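Local coordinates for protein alpha,alpha-trehalose-phosphate synthase (UDP-forming) (Burkholderia xenovorans, PDB 5V0T) that is a glycosyltransferase-family-20 protein of the GT-B fold and holds uridine-5'-diphosphate and 6-O-phosphono-alpha-D-glucopyranose, at residues V172-V176 and P177-E181; R201-C204 and D205-N209; R289-E292 and R293-H297; L427-A430 and L431-L435; M445-Q448 and L449-N453. One frame throughout, in Å; residues are numbered along the deposited sequence. Where two conformers were deposited one is given.

Contact 1: residues V172-V176 and P177-E181; sequences VLLAV and PPHRE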
loop_
_atom_site.group_PDB
_atom_site.type_symbol
_atom_site.label_atom_id
_atom_site.label_comp_id
_atom_site.label_asym_id
_atom_site.label_seq_id
_atom_site.Cartn_x
_atom_site.Cartn_y
_atom_site.Cartn_z
ATOM N N VAL A 172 -19.772 5.974 0.390
ATOM C CA VAL A 172 -18.686 6.591 -0.361
ATOM C C VAL A 172 -18.515 5.909 -1.719
ATOM O O VAL A 172 -18.277 6.573 -2.734
ATOM C CB VAL A 172 -17.397 6.540 0.485
ATOM C CG1 VAL A 172 -16.176 6.875 -0.351
ATOM C CG2 VAL A 172 -17.520 7.494 1.697
ATOM N N LEU A 173 -18.682 4.585 -1.766
ATOM C CA LEU A 173 -18.571 3.854 -3.029
ATOM C C LEU A 173 -19.655 4.281 -4.025
ATOM O O LEU A 173 -19.429 4.251 -5.240
ATOM C CB LEU A 173 -18.648 2.353 -2.760
ATOM C CG LEU A 173 -18.559 1.408 -3.973
ATOM C CD1 LEU A 173 -17.217 1.588 -4.689
ATOM C CD2 LEU A 173 -18.745 -0.032 -3.533
ATOM N N LEU A 174 -20.817 4.722 -3.533
ATOM C CA LEU A 174 -21.896 5.168 -4.416
ATOM C C LEU A 174 -21.489 6.328 -5.317
ATOM O O LEU A 174 -22.156 6.566 -6.331
ATOM C CB LEU A 174 -23.124 5.584 -3.608
ATOM C CG LEU A 174 -23.813 4.484 -2.799
ATOM C CD1 LEU A 174 -25.024 5.061 -2.041
ATOM C CD2 LEU A 174 -24.205 3.333 -3.693
ATOM N N ALA A 175 -20.426 7.061 -4.966
ATOM C CA ALA A 175 -19.937 8.135 -5.821
ATOM C C ALA A 175 -19.331 7.617 -7.121
ATOM O O ALA A 175 -19.233 8.379 -8.086
ATOM C CB ALA A 175 -18.894 8.980 -5.082
ATOM N N VAL A 176 -18.897 6.363 -7.159
ATOM C CA VAL A 176 -18.374 5.760 -8.387
ATOM C C VAL A 176 -19.582 5.357 -9.223
ATOM O O VAL A 176 -20.300 4.429 -8.833
ATOM C CB VAL A 176 -17.469 4.553 -8.083
ATOM C CG1 VAL A 176 -16.951 3.913 -9.365
ATOM C CG2 VAL A 176 -16.305 4.957 -7.179
ATOM N N PRO A 177 -19.862 6.012 -10.348
ATOM C CA PRO A 177 -21.141 5.776 -11.037
ATOM C C PRO A 177 -21.350 4.306 -11.381
ATOM O O PRO A 177 -22.442 3.778 -11.128
ATOM C CB PRO A 177 -21.038 6.673 -12.283
ATOM C CG PRO A 177 -20.224 7.842 -11.775
ATOM C CD PRO A 177 -19.140 7.150 -10.947
ATOM N N PRO A 178 -20.319 3.559 -11.892
ATOM C CA PRO A 178 -20.550 2.121 -12.138
ATOM C C PRO A 178 -20.306 1.218 -10.927
ATOM O O PRO A 178 -19.861 0.079 -11.093
ATOM C CB PRO A 178 -19.560 1.798 -13.266
ATOM C CG PRO A 178 -18.432 2.725 -13.029
ATOM C CD PRO A 178 -19.031 3.994 -12.479
ATOM N N HIS A 179 -20.622 1.693 -9.716
ATOM C CA HIS A 179 -20.387 0.889 -8.512
ATOM C C HIS A 179 -21.049 -0.491 -8.597
ATOM O O HIS A 179 -20.465 -1.493 -8.170
ATOM C CB HIS A 179 -20.877 1.649 -7.261
ATOM C CG HIS A 179 -22.307 2.101 -7.335
ATOM N ND1 HIS A 179 -23.368 1.283 -7.007
ATOM C CD2 HIS A 179 -22.850 3.287 -7.703
ATOM C CE1 HIS A 179 -24.502 1.941 -7.179
ATOM N NE2 HIS A 179 -24.214 3.159 -7.605
ATOM N N ARG A 180 -22.258 -0.565 -9.155
ATOM C CA ARG A 180 -22.971 -1.839 -9.182
ATOM C C ARG A 180 -22.290 -2.841 -10.107
ATOM O O ARG A 180 -22.189 -4.026 -9.774
ATOM C CB ARG A 180 -24.427 -1.627 -9.603
ATOM C CG ARG A 180 -25.243 -2.921 -9.668
ATOM C CD ARG A 180 -26.709 -2.646 -9.992
ATOM N NE ARG A 180 -27.491 -3.877 -10.097
ATOM C CZ ARG A 180 -28.159 -4.435 -9.089
ATOM N NH1 ARG A 180 -28.843 -5.555 -9.290
ATOM N NH2 ARG A 180 -28.146 -3.878 -7.882
ATOM N N GLU A 181 -21.816 -2.382 -11.269
ATOM C CA GLU A 181 -21.106 -3.270 -12.187
ATOM C C GLU A 181 -19.792 -3.747 -11.577
ATOM O O GLU A 181 -19.383 -4.898 -11.778
ATOM C CB GLU A 181 -20.847 -2.559 -13.522
ATOM C CG GLU A 181 -22.080 -2.319 -14.384
ATOM C CD GLU A 181 -23.048 -1.263 -13.822
ATOM O OE1 GLU A 181 -22.636 -0.380 -13.026
ATOM O OE2 GLU A 181 -24.247 -1.330 -14.181
#
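Leu174 lays its CD2 methyl over one face of the His179 imidazole, 3.9 Å from the ring centroid and only 14° off the ring normal, a CH-pi contact that sits slightly toward the CE1–NE2 rim. The CG of His179 lies between its own backbone N and carbonyl carbon (chi1 54°), which folds the ring back over the preceding turn and brings its CD2 edge, in plane, 3.0 Å from Val176 O. That carbonyl oxygen also takes the backbone hydrogen bond from His179 N at 2.9 Å; the bond is bent, with the donor well above the carbonyl plane, and closes a type I turn from Val176 to His179. A second type I turn, Leu173 to Val176, precedes it. The apolar contacts are Val176 CG1 against Pro178 CD at 3.7 Å and Leu173 CG against His179 CB. This double turn links helix 170-173 to helix 179-186, with helix 79-98 packed against Leu173, Val176 and Pro178, while Tyr206 OH of helix 197-209 is hydrogen-bonded to His179 ND1.

Contact 2: residues R201-C204 and D205-N209; sequences RAFC and DYIVN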
loop_
_atom_site.group_PDB
_atom_site.type_symbol
_atom_site.label_atom_id
_atom_site.label_comp_id
_atom_site.label_asym_id
_atom_site.label_seq_id
_atom_site.Cartn_x
_atom_site.Cartn_y
_atom_site.Cartn_z
ATOM N N ARG A 201 -16.358 -5.308 6.335
ATOM C CA ARG A 201 -17.659 -4.806 6.766
ATOM C C ARG A 201 -18.258 -3.856 5.726
ATOM O O ARG A 201 -19.464 -3.903 5.455
ATOM C CB ARG A 201 -17.516 -4.114 8.125
ATOM C CG ARG A 201 -18.834 -3.744 8.801
ATOM C CD ARG A 201 -18.632 -3.358 10.274
ATOM N NE ARG A 201 -17.854 -2.127 10.434
ATOM C CZ ARG A 201 -16.680 -2.059 11.059
ATOM N NH1 ARG A 201 -16.149 -3.152 11.590
ATOM N NH2 ARG A 201 -16.041 -0.902 11.163
ATOM N N ALA A 202 -17.426 -2.983 5.137
ATOM C CA ALA A 202 -17.918 -2.049 4.131
ATOM C C ALA A 202 -18.419 -2.784 2.900
ATOM O O ALA A 202 -19.473 -2.433 2.345
ATOM C CB ALA A 202 -16.824 -1.047 3.748
ATOM N N PHE A 203 -17.679 -3.805 2.459
ATOM C CA PHE A 203 -18.147 -4.639 1.352
ATOM C C PHE A 203 -19.497 -5.265 1.677
ATOM O O PHE A 203 -20.437 -5.192 0.872
ATOM C CB PHE A 203 -17.112 -5.722 1.023
ATOM C CG PHE A 203 -17.593 -6.734 0.014
ATOM C CD1 PHE A 203 -17.628 -6.420 -1.337
ATOM C CD2 PHE A 203 -18.024 -7.992 0.426
ATOM C CE1 PHE A 203 -18.084 -7.362 -2.274
ATOM C CE2 PHE A 203 -18.488 -8.940 -0.499
ATOM C CZ PHE A 203 -18.522 -8.621 -1.846
ATOM N N CYS A 204 -19.624 -5.877 2.864
ATOM C CA CYS A 204 -20.888 -6.522 3.217
ATOM C C CYS A 204 -22.017 -5.514 3.353
ATOM O O CYS A 204 -23.166 -5.818 3.002
ATOM C CB CYS A 204 -20.738 -7.317 4.515
ATOM S SG CYS A 204 -19.584 -8.695 4.375
ATOM N N ASP A 205 -21.708 -4.313 3.841
ATOM C CA ASP A 205 -22.718 -3.262 3.935
ATOM C C ASP A 205 -23.281 -2.916 2.556
ATOM O O ASP A 205 -24.495 -2.740 2.399
ATOM C CB ASP A 205 -22.103 -2.026 4.600
ATOM C CG ASP A 205 -23.139 -1.004 5.021
ATOM O OD1 ASP A 205 -24.118 -1.389 5.692
ATOM O OD2 ASP A 205 -22.966 0.189 4.704
ATOM N N TYR A 206 -22.415 -2.817 1.541
ATOM C CA TYR A 206 -22.907 -2.587 0.183
ATOM C C TYR A 206 -23.764 -3.757 -0.292
ATOM O O TYR A 206 -24.866 -3.562 -0.824
ATOM C CB TYR A 206 -21.736 -2.349 -0.780
ATOM C CG TYR A 206 -22.205 -2.020 -2.193
ATOM C CD1 TYR A 206 -22.579 -3.030 -3.080
ATOM C CD2 TYR A 206 -22.289 -0.704 -2.629
ATOM C CE1 TYR A 206 -23.031 -2.741 -4.358
ATOM C CE2 TYR A 206 -22.722 -0.406 -3.911
ATOM C CZ TYR A 206 -23.091 -1.432 -4.774
ATOM O OH TYR A 206 -23.543 -1.147 -6.047
ATOM N N ILE A 207 -23.269 -4.986 -0.116
ATOM C CA ILE A 207 -24.013 -6.172 -0.556
ATOM C C ILE A 207 -25.423 -6.177 0.031
ATOM O O ILE A 207 -26.418 -6.414 -0.677
ATOM C CB ILE A 207 -23.245 -7.452 -0.171
ATOM C CG1 ILE A 207 -21.937 -7.577 -0.973
ATOM C CG2 ILE A 207 -24.137 -8.680 -0.330
ATOM C CD1 ILE A 207 -22.138 -7.801 -2.460
ATOM N N VAL A 208 -25.534 -5.919 1.339
ATOM C CA VAL A 208 -26.835 -6.021 2.003
ATOM C C VAL A 208 -27.720 -4.822 1.676
ATOM O O VAL A 208 -28.909 -4.976 1.385
ATOM C CB VAL A 208 -26.640 -6.186 3.524
ATOM C CG1 VAL A 208 -27.961 -6.026 4.258
ATOM C CG2 VAL A 208 -26.006 -7.543 3.832
ATOM N N ASN A 209 -27.155 -3.614 1.690
ATOM C CA ASN A 209 -27.957 -2.399 1.639
ATOM C C ASN A 209 -28.036 -1.756 0.261
ATOM O O ASN A 209 -28.938 -0.944 0.037
ATOM C CB ASN A 209 -27.419 -1.382 2.644
ATOM C CG ASN A 209 -27.689 -1.801 4.061
ATOM O OD1 ASN A 209 -28.823 -2.099 4.407
ATOM N ND2 ASN A 209 -26.647 -1.868 4.880
#
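Phe203 and Ile207 meet one helical turn apart, in an i to i+4 contact on the inward side of helix 197-209, which belongs to the N-terminal Rossmann-like domain of this GT-B fold. The helix is regular here: Asp205, Tyr206, Ile207 and Val208 each give their backbone N-H to the carbonyl four residues earlier, and the bond from Ile207 N to Phe203 O, 3.0 Å, is nearly straight at 169°. On the buried side Phe203 also meets Phe194, and with Ile207 it packs on Ile225 of strand 223-227, while Val183 of helix 179-186 touches Ile207 and Tyr206. On another side, Asp205 OD2 is hydrogen-bonded to Ser170 OG, and its OD1 takes a weak bond from Asn209 ND2. Ile207 CG1 stands anti to its carbonyl carbon (chi1 -68°), which points that branch back toward the preceding turn. There it sits over one face of the Phe203 ring, 3.6 Å above the plane and displaced toward CZ and CE2, with 3.7 Å between CG1 and Phe203 CZ.

Contact 3: residues R289-E292 and R293-H297; sequences RAFE and RLLEH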
loop_
_atom_site.group_PDB
_atom_site.type_symbol
_atom_site.label_atom_id
_atom_site.label_comp_id
_atom_site.label_asym_id
_atom_site.label_seq_id
_atom_site.Cartn_x
_atom_site.Cartn_y
_atom_site.Cartn_z
ATOM N N ARG A 289 2.569 20.102 8.487
ATOM C CA ARG A 289 1.999 21.124 9.363
ATOM C C ARG A 289 2.109 20.750 10.838
ATOM O O ARG A 289 2.254 21.637 11.690
ATOM C CB ARG A 289 0.539 21.389 8.972
ATOM C CG ARG A 289 0.447 22.070 7.615
ATOM C CD ARG A 289 -0.965 22.415 7.159
ATOM N NE ARG A 289 -0.863 23.122 5.885
ATOM C CZ ARG A 289 -1.890 23.573 5.176
ATOM N NH1 ARG A 289 -3.130 23.409 5.612
ATOM N NH2 ARG A 289 -1.666 24.193 4.027
ATOM N N ALA A 290 2.037 19.462 11.168
ATOM C CA ALA A 290 2.174 19.087 12.573
ATOM C C ALA A 290 3.626 19.156 13.038
ATOM O O ALA A 290 3.877 19.455 14.209
ATOM C CB ALA A 290 1.598 17.688 12.794
ATOM N N PHE A 291 4.589 18.892 12.145
ATOM C CA PHE A 291 5.982 19.149 12.488
ATOM C C PHE A 291 6.222 20.641 12.672
ATOM O O PHE A 291 6.936 21.052 13.590
ATOM C CB PHE A 291 6.925 18.578 11.414
ATOM C CG PHE A 291 8.406 18.816 11.706
ATOM C CD1 PHE A 291 9.010 18.250 12.822
ATOM C CD2 PHE A 291 9.183 19.623 10.873
ATOM C CE1 PHE A 291 10.361 18.469 13.096
ATOM C CE2 PHE A 291 10.540 19.839 11.132
ATOM C CZ PHE A 291 11.137 19.255 12.246
ATOM N N GLU A 292 5.632 21.472 11.809
ATOM C CA GLU A 292 5.713 22.915 12.018
ATOM C C GLU A 292 5.089 23.328 13.353
ATOM O O GLU A 292 5.643 24.174 14.076
ATOM C CB GLU A 292 5.032 23.642 10.853
ATOM C CG GLU A 292 4.880 25.152 11.030
ATOM C CD GLU A 292 4.140 25.763 9.847
ATOM O OE1 GLU A 292 4.560 26.833 9.344
ATOM O OE2 GLU A 292 3.161 25.137 9.398
ATOM N N ARG A 293 3.921 22.765 13.685
ATOM C CA ARG A 293 3.279 23.071 14.965
ATOM C C ARG A 293 4.152 22.621 16.138
ATOM O O ARG A 293 4.213 23.295 17.175
ATOM C CB ARG A 293 1.892 22.407 15.019
ATOM C CG ARG A 293 1.062 22.678 16.277
ATOM C CD ARG A 293 0.560 24.127 16.359
ATOM N NE ARG A 293 -0.063 24.579 15.117
ATOM C CZ ARG A 293 -1.332 24.367 14.775
ATOM N NH1 ARG A 293 -2.165 23.692 15.570
ATOM N NH2 ARG A 293 -1.773 24.827 13.618
ATOM N N LEU A 294 4.840 21.481 15.994
ATOM C CA LEU A 294 5.802 21.071 17.022
ATOM C C LEU A 294 6.845 22.160 17.266
ATOM O O LEU A 294 7.116 22.539 18.414
ATOM C CB LEU A 294 6.482 19.761 16.612
ATOM C CG LEU A 294 7.631 19.290 17.523
ATOM C CD1 LEU A 294 7.086 18.881 18.898
ATOM C CD2 LEU A 294 8.445 18.155 16.888
ATOM N N LEU A 295 7.434 22.683 16.185
ATOM C CA LEU A 295 8.459 23.708 16.314
ATOM C C LEU A 295 7.893 25.010 16.876
ATOM O O LEU A 295 8.574 25.701 17.647
ATOM C CB LEU A 295 9.131 23.936 14.956
ATOM C CG LEU A 295 9.844 22.716 14.352
ATOM C CD1 LEU A 295 10.510 23.046 13.011
ATOM C CD2 LEU A 295 10.879 22.126 15.339
ATOM N N GLU A 296 6.656 25.371 16.501
ATOM C CA GLU A 296 6.041 26.593 17.024
ATOM C C GLU A 296 5.924 26.561 18.541
ATOM O O GLU A 296 6.171 27.570 19.214
ATOM C CB GLU A 296 4.647 26.796 16.415
ATOM C CG GLU A 296 4.636 27.182 14.939
ATOM C CD GLU A 296 3.226 27.216 14.372
ATOM O OE1 GLU A 296 2.288 26.757 15.070
ATOM O OE2 GLU A 296 3.054 27.713 13.238
ATOM N N HIS A 297 5.536 25.411 19.097
ATOM C CA HIS A 297 5.206 25.313 20.514
ATOM C C HIS A 297 6.358 24.831 21.382
ATOM O O HIS A 297 6.303 25.008 22.601
ATOM C CB HIS A 297 4.010 24.367 20.717
ATOM C CG HIS A 297 2.720 24.895 20.166
ATOM N ND1 HIS A 297 2.570 26.201 19.750
ATOM C CD2 HIS A 297 1.521 24.296 19.967
ATOM C CE1 HIS A 297 1.336 26.383 19.313
ATOM N NE2 HIS A 297 0.679 25.244 19.437
#
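Arg293 begins the turn by giving its backbone N to Arg289 O at 2.8 Å, and its side chain, bent at chi2 and chi3, curls round so that NE lies 3.2 Å from Glu296 OE1, three residues on, in a salt bridge whose hydrogen bond is weak; its NH1 pairs with Asp421. Leu294 N bonds Ala290 O, and its CD2 approaches the Phe291 ring at CD1, 4.1 Å away. Leu295 N reaches Phe291 O. Its CG, beside its own backbone N at chi1 -61°, lies over one face of the Phe291 ring toward the rim, and Leu295 CD1 comes 3.7 Å from Phe291 CE2. Glu296 N closes the series on Glu292 O at 2.9 Å. The two carboxylate planes are 37° apart, with Glu292 OE1 4.3 Å from Glu296 OE2. Arg338 NH1 bridges both oxygens, which probably offsets the repulsion between the carboxylates, and Arg334 takes Glu292 OE2. Arg289, Glu292 and Glu296 thus turn their charges to helix 319-339, while Phe291 meets Phe307 of strand 305-310 edge-to-face. Both segments belong to helix 284-297, the helix of a beta-alpha-beta unit between strands 270-275 and 305-310, as in a Rossmann-like domain.

Contact 4: residues L427-A430 and L431-L435; sequences LARA and LDMPL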
loop_
_atom_site.group_PDB
_atom_site.type_symbol
_atom_site.label_atom_id
_atom_site.label_comp_id
_atom_site.label_asym_id
_atom_site.label_seq_id
_atom_site.Cartn_x
_atom_site.Cartn_y
_atom_site.Cartn_z
ATOM N N LEU A 427 4.354 13.657 18.199
ATOM C CA LEU A 427 5.783 13.799 17.901
ATOM C C LEU A 427 6.579 14.094 19.164
ATOM O O LEU A 427 7.659 13.526 19.378
ATOM C CB LEU A 427 6.024 14.901 16.868
ATOM C CG LEU A 427 5.557 14.627 15.435
ATOM C CD1 LEU A 427 5.856 15.842 14.534
ATOM C CD2 LEU A 427 6.205 13.377 14.862
ATOM N N ALA A 428 6.074 14.993 20.009
ATOM C CA ALA A 428 6.788 15.321 21.238
ATOM C C ALA A 428 6.848 14.123 22.174
ATOM O O ALA A 428 7.887 13.854 22.792
ATOM C CB ALA A 428 6.120 16.507 21.933
ATOM N N ARG A 429 5.734 13.405 22.300
ATOM C CA ARG A 429 5.697 12.210 23.134
ATOM C C ARG A 429 6.679 11.157 22.627
ATOM O O ARG A 429 7.436 10.569 23.415
ATOM C CB ARG A 429 4.268 11.670 23.168
ATOM C CG ARG A 429 4.096 10.313 23.810
ATOM C CD ARG A 429 3.650 10.437 25.243
ATOM N NE ARG A 429 3.057 9.184 25.688
ATOM C CZ ARG A 429 3.696 8.247 26.380
ATOM N NH1 ARG A 429 4.983 8.410 26.737
ATOM N NH2 ARG A 429 3.035 7.137 26.712
ATOM N N ALA A 430 6.694 10.920 21.308
ATOM C CA ALA A 430 7.629 9.961 20.717
ATOM C C ALA A 430 9.080 10.345 20.997
ATOM O O ALA A 430 9.887 9.506 21.417
ATOM C CB ALA A 430 7.398 9.866 19.206
ATOM N N LEU A 431 9.431 11.610 20.741
ATOM C CA LEU A 431 10.820 12.039 20.879
ATOM C C LEU A 431 11.327 11.887 22.304
ATOM O O LEU A 431 12.515 11.618 22.511
ATOM C CB LEU A 431 10.981 13.492 20.433
ATOM C CG LEU A 431 10.883 13.761 18.934
ATOM C CD1 LEU A 431 10.540 15.225 18.730
ATOM C CD2 LEU A 431 12.198 13.388 18.221
ATOM N N ASP A 432 10.456 12.057 23.297
ATOM C CA ASP A 432 10.869 12.039 24.693
ATOM C C ASP A 432 10.514 10.741 25.406
ATOM O O ASP A 432 10.778 10.618 26.609
ATOM C CB ASP A 432 10.247 13.230 25.434
ATOM C CG ASP A 432 10.764 14.573 24.929
ATOM O OD1 ASP A 432 11.991 14.707 24.705
ATOM O OD2 ASP A 432 9.938 15.496 24.753
ATOM N N MET A 433 9.959 9.757 24.701
ATOM C CA MET A 433 9.535 8.528 25.363
ATOM C C MET A 433 10.727 7.805 26.000
ATOM O O MET A 433 11.773 7.644 25.350
ATOM C CB MET A 433 8.826 7.605 24.375
ATOM C CG MET A 433 8.074 6.470 25.064
ATOM S SD MET A 433 7.186 5.375 23.939
ATOM C CE MET A 433 5.867 6.467 23.429
ATOM N N PRO A 434 10.616 7.361 27.251
ATOM C CA PRO A 434 11.737 6.664 27.892
ATOM C C PRO A 434 11.962 5.279 27.297
ATOM O O PRO A 434 11.059 4.656 26.731
ATOM C CB PRO A 434 11.321 6.580 29.366
ATOM C CG PRO A 434 9.890 6.818 29.396
ATOM C CD PRO A 434 9.498 7.597 28.177
ATOM N N LEU A 435 13.204 4.800 27.455
ATOM C CA LEU A 435 13.639 3.546 26.841
ATOM C C LEU A 435 12.726 2.371 27.183
ATOM O O LEU A 435 12.327 1.607 26.300
ATOM C CB LEU A 435 15.074 3.234 27.272
ATOM C CG LEU A 435 15.623 1.882 26.793
ATOM C CD1 LEU A 435 15.828 1.878 25.256
ATOM C CD2 LEU A 435 16.912 1.525 27.512
#
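Met433, where the chain leaves helix 420-432, reaches back over Arg429. Its CB lies 3.4 Å from Arg429 O and somewhat farther from Ala430 O. CG leaves anti to the backbone N (chi1 -166°) and passes Arg429 NH1 at 4.0 Å. Beyond SD the chain bends, chi3 -71°, and this turns CE onto one face of the Arg429 guanidinium, 3.9 Å above its plane and off toward NH1. Arg429 meets it halfway: its chain kinks at chi2, and its NH2 forms a salt bridge with Glu437 OE2 in the following helix, which helps fix the flat group under the methyl. Met433 and Arg429 both also touch Leu413 of strand 413-415, because this helix packs against the parallel six-stranded sheet of the C-terminal Rossmann-like domain; Ala430 rests on Val368, Val396 and Val398 of that sheet. Leu431 N makes an ordinary bond to Leu427 O, 2.9 Å, and Asp432 N bonds Ala428 O with a second, weak bond to Arg429 O. Met433 N bonds Ala430 O, three residues back, at 3.3 Å, with the donor far above the carbonyl plane. Leu431 folds back along the helix, its CD1 3.4 Å from Leu427 O, and the Leu431 O atom accepts a hydrogen bond from Lys270 NZ.

Contact 5: residues M445-Q448 and L449-N453; sequences MMVQ and LRENN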
loop_
_atom_site.group_PDB
_atom_site.type_symbol
_atom_site.label_atom_id
_atom_site.label_comp_id
_atom_site.label_asym_id
_atom_site.label_seq_id
_atom_site.Cartn_x
_atom_site.Cartn_y
_atom_site.Cartn_z
ATOM N N MET A 445 4.913 -5.198 19.306
ATOM C CA MET A 445 4.647 -5.140 17.876
ATOM C C MET A 445 5.413 -6.221 17.125
ATOM O O MET A 445 4.891 -6.795 16.164
ATOM C CB MET A 445 4.972 -3.752 17.339
ATOM C CG MET A 445 3.977 -2.709 17.824
ATOM S SD MET A 445 4.162 -1.113 17.022
ATOM C CE MET A 445 5.632 -0.473 17.811
ATOM N N MET A 446 6.644 -6.524 17.552
ATOM C CA MET A 446 7.418 -7.565 16.883
ATOM C C MET A 446 6.734 -8.922 17.009
ATOM O O MET A 446 6.731 -9.716 16.061
ATOM C CB MET A 446 8.844 -7.623 17.449
ATOM C CG MET A 446 9.716 -6.455 16.972
ATOM S SD MET A 446 9.900 -6.304 15.165
ATOM C CE MET A 446 11.124 -7.574 14.826
ATOM N N VAL A 447 6.157 -9.211 18.177
ATOM C CA VAL A 447 5.383 -10.440 18.335
ATOM C C VAL A 447 4.252 -10.484 17.312
ATOM O O VAL A 447 4.067 -11.485 16.607
ATOM C CB VAL A 447 4.856 -10.560 19.774
ATOM C CG1 VAL A 447 3.892 -11.731 19.897
ATOM C CG2 VAL A 447 6.029 -10.727 20.739
ATOM N N GLN A 448 3.500 -9.382 17.193
ATOM C CA GLN A 448 2.396 -9.323 16.237
ATOM C C GLN A 448 2.896 -9.540 14.814
ATOM O O GLN A 448 2.353 -10.362 14.068
ATOM C CB GLN A 448 1.677 -7.977 16.358
ATOM C CG GLN A 448 0.298 -7.907 15.697
ATOM C CD GLN A 448 0.334 -7.999 14.170
ATOM O OE1 GLN A 448 1.195 -7.396 13.518
ATOM N NE2 GLN A 448 -0.606 -8.759 13.595
ATOM N N LEU A 449 3.929 -8.793 14.419
ATOM C CA LEU A 449 4.464 -8.890 13.067
ATOM C C LEU A 449 5.018 -10.277 12.770
ATOM O O LEU A 449 4.924 -10.745 11.632
ATOM C CB LEU A 449 5.559 -7.841 12.867
ATOM C CG LEU A 449 5.113 -6.392 13.000
ATOM C CD1 LEU A 449 6.313 -5.471 13.050
ATOM C CD2 LEU A 449 4.193 -6.028 11.844
ATOM N N ARG A 450 5.612 -10.941 13.771
ATOM C CA ARG A 450 6.164 -12.278 13.560
ATOM C C ARG A 450 5.071 -13.320 13.393
ATOM O O ARG A 450 5.171 -14.200 12.531
ATOM C CB ARG A 450 7.066 -12.679 14.726
ATOM C CG ARG A 450 8.455 -12.137 14.631
ATOM C CD ARG A 450 9.357 -12.751 15.671
ATOM N NE ARG A 450 10.531 -11.911 15.835
ATOM C CZ ARG A 450 10.711 -11.108 16.869
ATOM N NH1 ARG A 450 9.804 -11.074 17.836
ATOM N NH2 ARG A 450 11.802 -10.360 16.947
ATOM N N GLU A 451 4.033 -13.258 14.228
ATOM C CA GLU A 451 2.975 -14.256 14.148
ATOM C C GLU A 451 2.103 -14.054 12.922
ATOM O O GLU A 451 1.440 -14.997 12.482
ATOM C CB GLU A 451 2.115 -14.225 15.415
ATOM C CG GLU A 451 2.888 -14.543 16.696
ATOM C CD GLU A 451 1.992 -14.660 17.931
ATOM O OE1 GLU A 451 2.492 -15.134 18.975
ATOM O OE2 GLU A 451 0.801 -14.273 17.858
ATOM N N ASN A 452 2.102 -12.855 12.356
ATOM C CA ASN A 452 1.235 -12.541 11.230
ATOM C C ASN A 452 2.064 -12.026 10.064
ATOM O O ASN A 452 1.806 -10.947 9.521
ATOM C CB ASN A 452 0.170 -11.540 11.676
ATOM C CG ASN A 452 -0.645 -12.068 12.860
ATOM O OD1 ASN A 452 -1.570 -12.864 12.684
ATOM N ND2 ASN A 452 -0.273 -11.657 14.071
ATOM N N ASN A 453 3.069 -12.805 9.681
ATOM C CA ASN A 453 4.020 -12.412 8.661
ATOM C C ASN A 453 3.447 -12.706 7.280
ATOM O O ASN A 453 2.374 -13.299 7.136
ATOM C CB ASN A 453 5.350 -13.134 8.883
ATOM C CG ASN A 453 5.220 -14.647 8.827
ATOM O OD1 ASN A 453 4.995 -15.218 7.765
ATOM N ND2 ASN A 453 5.393 -15.302 9.964
HETATM O O HOH W 1 1.774 -8.147 10.328
#
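Gln448 O is gripped twice by Asn452. The side-chain ND2 donates to it at 2.9 Å, in the carbonyl plane and on a lone pair, with the bond nearly in the amide plane of Asn452, while Asn452 N adds a weak, bent bond of 3.0 Å. The carbonyl at the helix end thus keeps a partner although the chain is leaving helical angles. Gln448 CG is anti to the backbone N (chi1 -165°), and a bend at chi2 (-67°) turns its amide toward that of Asn452, the planes almost parallel. Gln448 NE2 and Asn452 ND2, 3.0 Å apart, are both donors and do not bond; NE2 has a weak bond to Glu408 OE1 instead. A water lies 2.9 Å from Asn452 O and makes at most a weak bond to Gln448 OE1; it has more acceptors near it than protons to give. Asn453 ND2 donates to Arg450 O at 2.8 Å, and its OD1 caps Val456 N of helix 454-466. Leu449, Arg450 and Glu451 give their backbone N-H groups to Met445, Met446 and Val447. Arg450 NE is salt-bridged to Asp244, and Met446 CE lies 3.6 Å from Arg450 NH2. Met445 and Leu449 pack on helix 380-388, and Met446, Arg450 and again Leu449 on Pro243 of helix 243-252, so this end of helix 435-451 packs against both helices.

How the contacts relate
The five contacts fall into two neighbouring pairs and one apart. Contacts 1 and 2 have centres 13 Å apart in the N-terminal domain and share apolar packing, Leu173 CD2 to Tyr206 CD2 at 3.7 Å. Contacts 3 and 4 lie 15 Å apart, centre to centre, on two helices of the C-terminal domain that pack together, Leu294 CD2 reaching Leu431 CD1 at 4.0 Å. Contact 5 follows contact 4 in the chain on the next helix, with nearest atoms about 9 Å apart and no touch, and about 17 Å from contact 2. Its Leu449 side chain lies about 12 Å from the bound uridine-5'-diphosphate, too far to touch it. None of the five segments lines the 6-O-phosphono-alpha-D-glucopyranose pocket.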